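Local coordinates for Lmo0740 protein (Listeria monocytogenes, PDB 4RFA), which probably regulates transcription as a Crp-type activator, pairing a cyclic nucleotide-binding-like beta domain with a C-terminal DNA-binding domain, at residues F180-Q183 / S184-A187; T33-L36 / N37-I40; A147-P150 / K151-I154; N65-K68 / T69-S73. All coordinates share one frame; numbering follows the deposited sequence.

Interaction 1: F180-Q183 / S184-A187; sequences FINQ and SVLA
Asn182 OD1 takes the backbone N-H of Val185 at 2.9 Å, and the hydrogen bond is nearly straight, 160° at the hydrogen, with the donor close to the extension of the CG=OD1 bond. This is a side-chain N-cap: Asn182 sits just before helix 183-189 and satisfies an amide that the first turn leaves without a helical acceptor. Its CG lies between the backbone N and the carbonyl carbon (chi1 54°), which turns the amide oxygen back over the helix end. The main-chain ladder then begins, with Leu186 N giving to Asn182 O at 2.8 Å and Ala187 N to Gln183 O at 3.0 Å. Val185 packs beside the cap, its CG2 methyl 3.2 Å from Asn182 OD1. Its other methyl, CG1, meets Ile181 CD1 at 4.1 Å, the two side chains crossing at about a right angle. Further out, Gln183 NE2 is hydrogen-bonded to Gln194 OE1 of helix 194-206, which with helix 183-189 probably forms the helix-turn-helix of a Crp-type C-terminal domain. The capped turn lies among helix 150-165, where Leu186 rests on Ile154 and Leu158, helix 194-206, touched by Gln183 and Ala187, and strand 72-76, where Val185 meets Ile72 and Phe75.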
loop_
_atom_site.group_PDB
_atom_site.type_symbol
_atom_site.label_atom_id
_atom_site.label_comp_id
_atom_site.label_asym_id
_atom_site.label_seq_id
_atom_site.Cartn_x
_atom_site.Cartn_y
_atom_site.Cartn_z
ATOM N N PHE A 180 10.081 4.925 21.616
ATOM C CA PHE A 180 9.458 3.613 21.505
ATOM C C PHE A 180 10.129 2.681 20.456
ATOM O O PHE A 180 9.926 1.478 20.485
ATOM C CB PHE A 180 7.934 3.737 21.285
ATOM C CG PHE A 180 7.555 4.240 19.918
ATOM C CD1 PHE A 180 7.503 3.375 18.842
ATOM C CD2 PHE A 180 7.235 5.583 19.727
ATOM C CE1 PHE A 180 7.132 3.826 17.582
ATOM C CE2 PHE A 180 6.886 6.050 18.480
ATOM C CZ PHE A 180 6.847 5.172 17.393
ATOM N N ILE A 181 10.911 3.227 19.541
ATOM C CA ILE A 181 11.742 2.421 18.654
ATOM C C ILE A 181 13.017 1.966 19.394
ATOM O O ILE A 181 14.046 2.697 19.448
ATOM C CB ILE A 181 12.158 3.157 17.381
ATOM C CG1 ILE A 181 10.961 3.798 16.649
ATOM C CG2 ILE A 181 12.897 2.177 16.443
ATOM C CD1 ILE A 181 9.987 2.853 16.040
ATOM N N ASN A 182 12.910 0.790 20.007
ATOM C CA ASN A 182 14.028 0.115 20.643
ATOM C C ASN A 182 14.418 -1.079 19.830
ATOM O O ASN A 182 13.868 -1.369 18.722
ATOM C CB ASN A 182 13.698 -0.321 22.085
ATOM C CG ASN A 182 12.429 -1.161 22.185
ATOM O OD1 ASN A 182 11.977 -1.758 21.229
ATOM N ND2 ASN A 182 11.881 -1.229 23.366
ATOM N N GLN A 183 15.378 -1.795 20.363
ATOM C CA GLN A 183 15.890 -2.992 19.721
ATOM C C GLN A 183 14.853 -4.035 19.342
ATOM O O GLN A 183 14.902 -4.629 18.248
ATOM C CB GLN A 183 16.972 -3.621 20.597
ATOM C CG GLN A 183 17.906 -4.523 19.823
ATOM C CD GLN A 183 19.134 -4.865 20.618
ATOM O OE1 GLN A 183 20.060 -4.046 20.784
ATOM N NE2 GLN A 183 19.143 -6.068 21.135
ATOM N N SER A 184 13.951 -4.332 20.264
ATOM C CA SER A 184 12.896 -5.315 20.012
ATOM C C SER A 184 11.943 -4.855 18.917
ATOM O O SER A 184 11.554 -5.623 18.031
ATOM C CB SER A 184 12.097 -5.573 21.319
ATOM O OG SER A 184 11.059 -6.496 21.062
ATOM N N VAL A 185 11.579 -3.577 18.949
ATOM C CA VAL A 185 10.677 -3.051 17.955
ATOM C C VAL A 185 11.364 -3.005 16.566
ATOM O O VAL A 185 10.788 -3.456 15.558
ATOM C CB VAL A 185 10.148 -1.700 18.381
ATOM C CG1 VAL A 185 9.412 -1.001 17.253
ATOM C CG2 VAL A 185 9.244 -1.858 19.646
ATOM N N LEU A 186 12.611 -2.544 16.541
ATOM C CA LEU A 186 13.358 -2.480 15.312
ATOM C C LEU A 186 13.436 -3.836 14.708
ATOM O O LEU A 186 13.243 -3.961 13.517
ATOM C CB LEU A 186 14.758 -1.893 15.517
ATOM C CG LEU A 186 15.596 -1.570 14.299
ATOM C CD1 LEU A 186 14.880 -0.534 13.458
ATOM C CD2 LEU A 186 16.947 -1.043 14.763
ATOM N N ALA A 187 13.705 -4.856 15.518
ATOM C CA ALA A 187 13.768 -6.200 15.019
ATOM C C ALA A 187 12.461 -6.688 14.407
ATOM O O ALA A 187 12.459 -7.424 13.397
ATOM C CB ALA A 187 14.176 -7.159 16.098
#

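Interaction 2: T33-L36 / N37-I40; sequences TYTL and NEKI
Where Thr35 meets Glu38 the chain reverses through a type II beta turn, closed by Glu38 N donating to Thr35 O at 3.0 Å. The Glu38 side chain folds back over the end of strand 29-35. Its OE1 accepts from Thr35 OG1 at 2.7 Å, and also from Thr35 N, though the modelled length of that second bond is implausibly short and its exact value doubtful. The hydroxyl reaches OE1 on its anti side, 25° out of the carboxylate plane; a chi1 of 55° sets OG1 between the backbone N and the carbonyl carbon, bringing it to the same oxygen as the amide. Glu38 OE2 receives a water at 2.6 Å that also donates to Thr33 O, so both carboxylate oxygens are tied to the end of strand 29-35. The turn takes the chain from this strand, outermost in the four-stranded sheet within this chain, to run beside strand 95-99 of the second beta-domain sheet: Tyr34 pairs with Leu104 through the backbone, while Glu38 pairs with Val99 and Ile40 with Ile97. Ile40 CG1 stands over the centre of the Tyr34 ring, a CH-pi contact with the carbon 3.8 Å from the centroid and only 10° off the ring normal.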
loop_
_atom_site.group_PDB
_atom_site.type_symbol
_atom_site.label_atom_id
_atom_site.label_comp_id
_atom_site.label_asym_id
_atom_site.label_seq_id
_atom_site.Cartn_x
_atom_site.Cartn_y
_atom_site.Cartn_z
ATOM N N THR A 33 -9.242 7.865 22.944
ATOM C CA THR A 33 -7.882 7.949 23.427
ATOM C C THR A 33 -7.481 6.573 23.947
ATOM O O THR A 33 -8.297 5.792 24.413
ATOM C CB THR A 33 -7.678 9.022 24.513
ATOM O OG1 THR A 33 -8.584 8.788 25.581
ATOM C CG2 THR A 33 -7.968 10.399 24.021
ATOM N N TYR A 34 -6.208 6.251 23.766
ATOM C CA TYR A 34 -5.707 4.954 24.010
ATOM C C TYR A 34 -4.389 5.107 24.736
ATOM O O TYR A 34 -3.795 6.183 24.717
ATOM C CB TYR A 34 -5.409 4.269 22.712
ATOM C CG TYR A 34 -6.582 3.856 21.919
ATOM C CD1 TYR A 34 -7.156 4.721 20.959
ATOM C CD2 TYR A 34 -7.122 2.587 22.095
ATOM C CE1 TYR A 34 -8.244 4.306 20.208
ATOM C CE2 TYR A 34 -8.205 2.175 21.365
ATOM C CZ TYR A 34 -8.750 3.030 20.413
ATOM O OH TYR A 34 -9.825 2.554 19.710
ATOM N N THR A 35 -3.946 4.012 25.350
ATOM C CA THR A 35 -2.636 3.926 26.025
ATOM C C THR A 35 -1.800 2.774 25.490
ATOM O O THR A 35 -2.296 1.836 24.810
ATOM C CB THR A 35 -2.817 3.631 27.537
ATOM O OG1 THR A 35 -3.604 2.441 27.687
ATOM C CG2 THR A 35 -3.415 4.787 28.272
ATOM N N LEU A 36 -0.541 2.779 25.914
ATOM C CA LEU A 36 0.453 1.826 25.445
ATOM C C LEU A 36 -0.096 0.378 25.410
ATOM O O LEU A 36 -0.733 -0.063 26.326
ATOM C CB LEU A 36 1.657 1.967 26.353
ATOM C CG LEU A 36 2.842 1.011 26.239
ATOM C CD1 LEU A 36 3.837 1.200 27.398
ATOM C CD2 LEU A 36 2.400 -0.441 26.245
ATOM N N ASN A 37 0.161 -0.356 24.344
ATOM C CA ASN A 37 -0.295 -1.761 24.178
ATOM C C ASN A 37 -1.765 -2.026 24.010
ATOM O O ASN A 37 -2.135 -3.148 23.667
ATOM C CB ASN A 37 0.254 -2.736 25.233
ATOM C CG ASN A 37 1.676 -3.179 24.937
ATOM O OD1 ASN A 37 2.445 -3.437 25.864
ATOM N ND2 ASN A 37 2.046 -3.223 23.655
ATOM N N GLU A 38 -2.612 -1.037 24.183
ATOM C CA GLU A 38 -3.995 -1.235 23.793
ATOM C C GLU A 38 -4.089 -1.535 22.318
ATOM O O GLU A 38 -3.263 -1.033 21.566
ATOM C CB GLU A 38 -4.787 0.020 24.055
ATOM C CG GLU A 38 -5.027 0.263 25.519
ATOM C CD GLU A 38 -6.087 1.312 25.685
ATOM O OE1 GLU A 38 -5.746 2.462 26.040
ATOM O OE2 GLU A 38 -7.246 0.993 25.362
ATOM N N LYS A 39 -5.094 -2.320 21.932
ATOM C CA LYS A 39 -5.427 -2.597 20.553
ATOM C C LYS A 39 -6.489 -1.629 20.031
ATOM O O LYS A 39 -7.481 -1.394 20.662
ATOM C CB LYS A 39 -5.950 -4.031 20.416
ATOM C CG LYS A 39 -4.898 -5.119 20.650
ATOM C CD LYS A 39 -4.336 -5.663 19.342
ATOM C CE LYS A 39 -2.934 -6.220 19.501
ATOM N NZ LYS A 39 -2.838 -7.130 20.683
ATOM N N ILE A 40 -6.288 -1.094 18.851
ATOM C CA ILE A 40 -7.302 -0.265 18.191
ATOM C C ILE A 40 -8.139 -1.218 17.320
ATOM O O ILE A 40 -7.596 -1.956 16.489
ATOM C CB ILE A 40 -6.598 0.830 17.354
ATOM C CG1 ILE A 40 -5.857 1.801 18.286
ATOM C CG2 ILE A 40 -7.574 1.584 16.461
ATOM C CD1 ILE A 40 -4.865 2.685 17.569
HETATM O O HOH W 1 -8.969 2.937 25.080
#

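Interaction 3: A147-P150 / K151-I154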
loop_
_atom_site.group_PDB
_atom_site.type_symbol
_atom_site.label_atom_id
_atom_site.label_comp_id
_atom_site.label_asym_id
_atom_site.label_seq_id
_atom_site.Cartn_x
_atom_site.Cartn_y
_atom_site.Cartn_z
ATOM N N ALA A 147 13.090 -9.572 -0.721
ATOM C CA ALA A 147 14.352 -10.135 -1.242
ATOM C C ALA A 147 15.643 -9.478 -0.737
ATOM O O ALA A 147 16.648 -9.491 -1.435
ATOM C CB ALA A 147 14.337 -10.141 -2.793
ATOM N N LYS A 148 15.628 -8.840 0.431
ATOM C CA LYS A 148 16.837 -8.232 0.951
ATOM C C LYS A 148 17.301 -8.994 2.168
ATOM O O LYS A 148 16.502 -9.622 2.877
ATOM C CB LYS A 148 16.589 -6.790 1.364
ATOM C CG LYS A 148 16.163 -5.823 0.294
ATOM C CD LYS A 148 17.123 -5.660 -0.845
ATOM C CE LYS A 148 16.606 -4.484 -1.684
ATOM N NZ LYS A 148 17.586 -4.158 -2.739
ATOM N N THR A 149 18.590 -8.911 2.433
ATOM C CA THR A 149 19.183 -9.502 3.625
ATOM C C THR A 149 18.776 -8.676 4.869
ATOM O O THR A 149 18.323 -7.557 4.763
ATOM C CB THR A 149 20.709 -9.452 3.561
ATOM O OG1 THR A 149 21.106 -8.079 3.452
ATOM C CG2 THR A 149 21.235 -10.198 2.340
ATOM N N PRO A 150 18.960 -9.236 6.052
ATOM C CA PRO A 150 18.612 -8.427 7.213
ATOM C C PRO A 150 19.396 -7.131 7.312
ATOM O O PRO A 150 18.841 -6.121 7.704
ATOM C CB PRO A 150 18.905 -9.362 8.387
ATOM C CG PRO A 150 18.642 -10.732 7.819
ATOM C CD PRO A 150 19.182 -10.656 6.404
ATOM N N LYS A 151 20.641 -7.145 6.885
ATOM C CA LYS A 151 21.468 -5.941 6.915
ATOM C C LYS A 151 20.952 -4.877 5.994
ATOM O O LYS A 151 20.899 -3.693 6.323
ATOM C CB LYS A 151 22.913 -6.284 6.520
ATOM C CG LYS A 151 23.846 -5.074 6.393
ATOM C CD LYS A 151 24.623 -4.794 7.667
ATOM C CE LYS A 151 25.579 -3.607 7.531
ATOM N NZ LYS A 151 26.872 -3.951 6.920
ATOM N N GLU A 152 20.610 -5.274 4.793
ATOM C CA GLU A 152 19.994 -4.317 3.902
ATOM C C GLU A 152 18.691 -3.803 4.447
ATOM O O GLU A 152 18.382 -2.646 4.281
ATOM C CB GLU A 152 19.755 -4.966 2.558
ATOM C CG GLU A 152 21.049 -5.337 1.853
ATOM C CD GLU A 152 20.757 -6.137 0.621
ATOM O OE1 GLU A 152 20.039 -7.167 0.724
ATOM O OE2 GLU A 152 21.184 -5.689 -0.445
ATOM N N ARG A 153 17.900 -4.664 5.076
ATOM C CA ARG A 153 16.634 -4.218 5.638
ATOM C C ARG A 153 16.774 -3.193 6.757
ATOM O O ARG A 153 15.979 -2.265 6.861
ATOM C CB ARG A 153 15.853 -5.410 6.156
ATOM C CG ARG A 153 15.386 -6.307 5.032
ATOM C CD ARG A 153 14.221 -7.192 5.369
ATOM N NE ARG A 153 14.418 -8.098 6.504
ATOM C CZ ARG A 153 14.900 -9.337 6.442
ATOM N NH1 ARG A 153 15.345 -9.863 5.287
ATOM N NH2 ARG A 153 14.933 -10.064 7.552
ATOM N N ILE A 154 17.789 -3.345 7.603
ATOM C CA ILE A 154 17.916 -2.446 8.745
ATOM C C ILE A 154 18.261 -1.027 8.298
ATOM O O ILE A 154 17.759 -0.039 8.855
ATOM C CB ILE A 154 18.912 -2.998 9.790
ATOM C CG1 ILE A 154 18.804 -2.199 11.090
ATOM C CG2 ILE A 154 20.352 -3.000 9.287
ATOM C CD1 ILE A 154 19.635 -2.784 12.197
#
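Thr149 and Glu152 form a capping box at the start of helix 150-165. Thr149 N gives its hydrogen to Glu152 OE1 at 2.8 Å, meeting the anti lone pair in a nearly straight bond of 166°; in return Glu152 N donates to Thr149 OG1 at 3.1 Å. The threonine hydroxyl also donates to OE1, arriving 32° out of the carboxylate plane, so this one oxygen holds two donors of Thr149. Glu152 gets there with CG anti to its carbonyl carbon (chi1 -65°) and an extended chain beyond. The helix proper starts with Arg153 N to Thr149 O and Ile154 N to Pro150 O. The buried Arg153 doubles back toward the preceding loop. Its principal polar partner is Cys190 O, reached through NE, with a weak bond from NH2 to Arg191 O; Lys151 NZ turns away from the cap to salt bridges with Glu203 and Glu207. Ala147 packs on Arg153 of the second subunit, and Arg153 on Ala147 of that subunit. Lys148 crosses Glu152 at about a right angle, its CB 3.5 Å from Glu152 OE1. Pro150 CA lies 3.9 Å above the centre of the Arg153 guanidinium; Lys148 O lies at its edge, in plane, and takes a weak bond from Arg153 NH1 at 2.7 Å.

Interaction 4: N65-K68 / T69-S73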
loop_
_atom_site.group_PDB
_atom_site.type_symbol
_atom_site.label_atom_id
_atom_site.label_comp_id
_atom_site.label_asym_id
_atom_site.label_seq_id
_atom_site.Cartn_x
_atom_site.Cartn_y
_atom_site.Cartn_z
ATOM N N ASN A 65 0.449 -16.917 14.584
ATOM C CA ASN A 65 0.365 -17.630 15.876
ATOM C C ASN A 65 1.497 -18.617 16.148
ATOM O O ASN A 65 1.651 -19.062 17.274
ATOM C CB ASN A 65 -0.986 -18.314 16.010
ATOM C CG ASN A 65 -2.135 -17.322 16.097
ATOM O OD1 ASN A 65 -3.256 -17.606 15.672
ATOM N ND2 ASN A 65 -1.869 -16.166 16.665
ATOM N N LEU A 66 2.285 -18.952 15.127
ATOM C CA LEU A 66 3.551 -19.636 15.335
ATOM C C LEU A 66 4.585 -18.744 16.029
ATOM O O LEU A 66 5.553 -19.255 16.586
ATOM C CB LEU A 66 4.149 -20.077 13.996
ATOM C CG LEU A 66 3.958 -21.488 13.439
ATOM C CD1 LEU A 66 4.845 -21.625 12.199
ATOM C CD2 LEU A 66 4.300 -22.560 14.465
ATOM N N ARG A 67 4.426 -17.420 15.942
ATOM C CA ARG A 67 5.379 -16.484 16.546
ATOM C C ARG A 67 4.882 -15.883 17.851
ATOM O O ARG A 67 3.736 -15.413 17.940
ATOM C CB ARG A 67 5.689 -15.347 15.592
ATOM C CG ARG A 67 6.391 -15.809 14.337
ATOM C CD ARG A 67 6.692 -14.631 13.439
ATOM N NE ARG A 67 7.286 -13.569 14.225
ATOM C CZ ARG A 67 8.526 -13.600 14.697
ATOM N NH1 ARG A 67 9.322 -14.635 14.437
ATOM N NH2 ARG A 67 8.987 -12.576 15.421
ATOM N N LYS A 68 5.764 -15.868 18.849
ATOM C CA LYS A 68 5.443 -15.301 20.158
ATOM C C LYS A 68 5.200 -13.791 20.032
ATOM O O LYS A 68 4.181 -13.287 20.482
ATOM C CB LYS A 68 6.564 -15.589 21.160
ATOM C CG LYS A 68 6.183 -15.289 22.601
ATOM C CD LYS A 68 7.404 -15.082 23.490
ATOM C CE LYS A 68 8.010 -13.694 23.295
ATOM N NZ LYS A 68 9.005 -13.349 24.350
ATOM N N THR A 69 6.136 -13.077 19.416
ATOM C CA THR A 69 5.941 -11.645 19.119
ATOM C C THR A 69 5.862 -11.470 17.616
ATOM O O THR A 69 6.712 -11.907 16.873
ATOM C CB THR A 69 7.045 -10.729 19.736
ATOM O OG1 THR A 69 8.188 -10.658 18.874
ATOM C CG2 THR A 69 7.463 -11.242 21.108
ATOM N N ASN A 70 4.791 -10.859 17.164
ATOM C CA ASN A 70 4.619 -10.698 15.773
ATOM C C ASN A 70 5.524 -9.608 15.225
ATOM O O ASN A 70 5.877 -8.652 15.909
ATOM C CB ASN A 70 3.195 -10.297 15.456
ATOM C CG ASN A 70 2.182 -11.415 15.706
ATOM O OD1 ASN A 70 2.460 -12.604 15.507
ATOM N ND2 ASN A 70 0.973 -11.013 16.074
ATOM N N TYR A 71 5.830 -9.754 13.952
ATOM C CA TYR A 71 6.476 -8.718 13.195
ATOM C C TYR A 71 5.537 -7.539 13.067
ATOM O O TYR A 71 4.327 -7.657 13.198
ATOM C CB TYR A 71 6.801 -9.245 11.803
ATOM C CG TYR A 71 7.845 -10.340 11.761
ATOM C CD1 TYR A 71 8.863 -10.406 12.704
ATOM C CD2 TYR A 71 7.838 -11.291 10.735
ATOM C CE1 TYR A 71 9.839 -11.393 12.645
ATOM C CE2 TYR A 71 8.818 -12.283 10.659
ATOM C CZ TYR A 71 9.817 -12.329 11.621
ATOM O OH TYR A 71 10.795 -13.302 11.569
ATOM N N ILE A 72 6.102 -6.396 12.745
ATOM C CA ILE A 72 5.330 -5.187 12.529
ATOM C C ILE A 72 5.420 -4.877 11.064
ATOM O O ILE A 72 6.531 -4.779 10.517
ATOM C CB ILE A 72 5.941 -4.029 13.306
ATOM C CG1 ILE A 72 5.778 -4.279 14.798
ATOM C CG2 ILE A 72 5.389 -2.694 12.812
ATOM C CD1 ILE A 72 6.666 -3.393 15.677
ATOM N N SER A 73 4.266 -4.714 10.434
ATOM C CA SER A 73 4.207 -4.509 8.985
ATOM C C SER A 73 4.420 -3.068 8.685
ATOM O O SER A 73 5.081 -2.733 7.726
ATOM C CB SER A 73 2.810 -4.916 8.433
ATOM O OG SER A 73 2.568 -6.281 8.765
#
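Between Arg67 and Tyr71 the chain rounds the bend joining strands 58-62 and 72-76: Arg67 is extended, Lys68 takes helical backbone angles, and Thr69 to Tyr71 run extended again into the second strand. The Arg67 guanidinium lies on the Tyr71 ring. The flat groups are 23° apart, with centres 3.8 Å from each other, and CZ stands 31° off the ring normal over one face, so this is an offset cation-pi stack. Arg67 NE is above the middle of the ring, while Arg67 NH2 approaches Tyr71 CE1 to 3.1 Å. A bend at chi3 (47°) turns the end of Arg67 across the ring, where NH2 also reaches Thr69 O in a weak hydrogen bond of 2.8 Å. The guanidinium is thus steadied by the ring and by a carbonyl of the bend. Asn70 OD1 accepts from Asp64 N, which ties the two ends of the connecting loop together. The beta hairpin continues as Tyr71 pairs with Leu62 and Ser73 with Val60 on strand 58-62. On the side toward the presumed DNA-binding domain, Arg188 of helix 183-189 bonds Asn70 O, pairs by backbone with Ile72 and packs on Thr69.

How the interactions relate
Interaction 1 sits at the junction of the set. Its helix meets strand 72-76 of interaction 4 through Val185 CG1 and Ile72 CD1, 4.0 Å apart, and the helix of interaction 3 through Leu186 CD2 and Ile154 CD1, 4.1 Å apart. Interactions 1 and 3 are both N-caps in the C-terminal part, with centres 16 Å apart; interactions 2 and 4 are turns of the beta domain, centres 18 Å apart and nearest atoms about 7 Å. Interactions 3 and 4 also approach to about 7 Å between nearest atoms without touching, but Arg191, just past the helix of interaction 1, hydrogen-bonds Ser73 and weakly holds Arg153. Interaction 2 stands apart, its centre 30 Å from that of interaction 3.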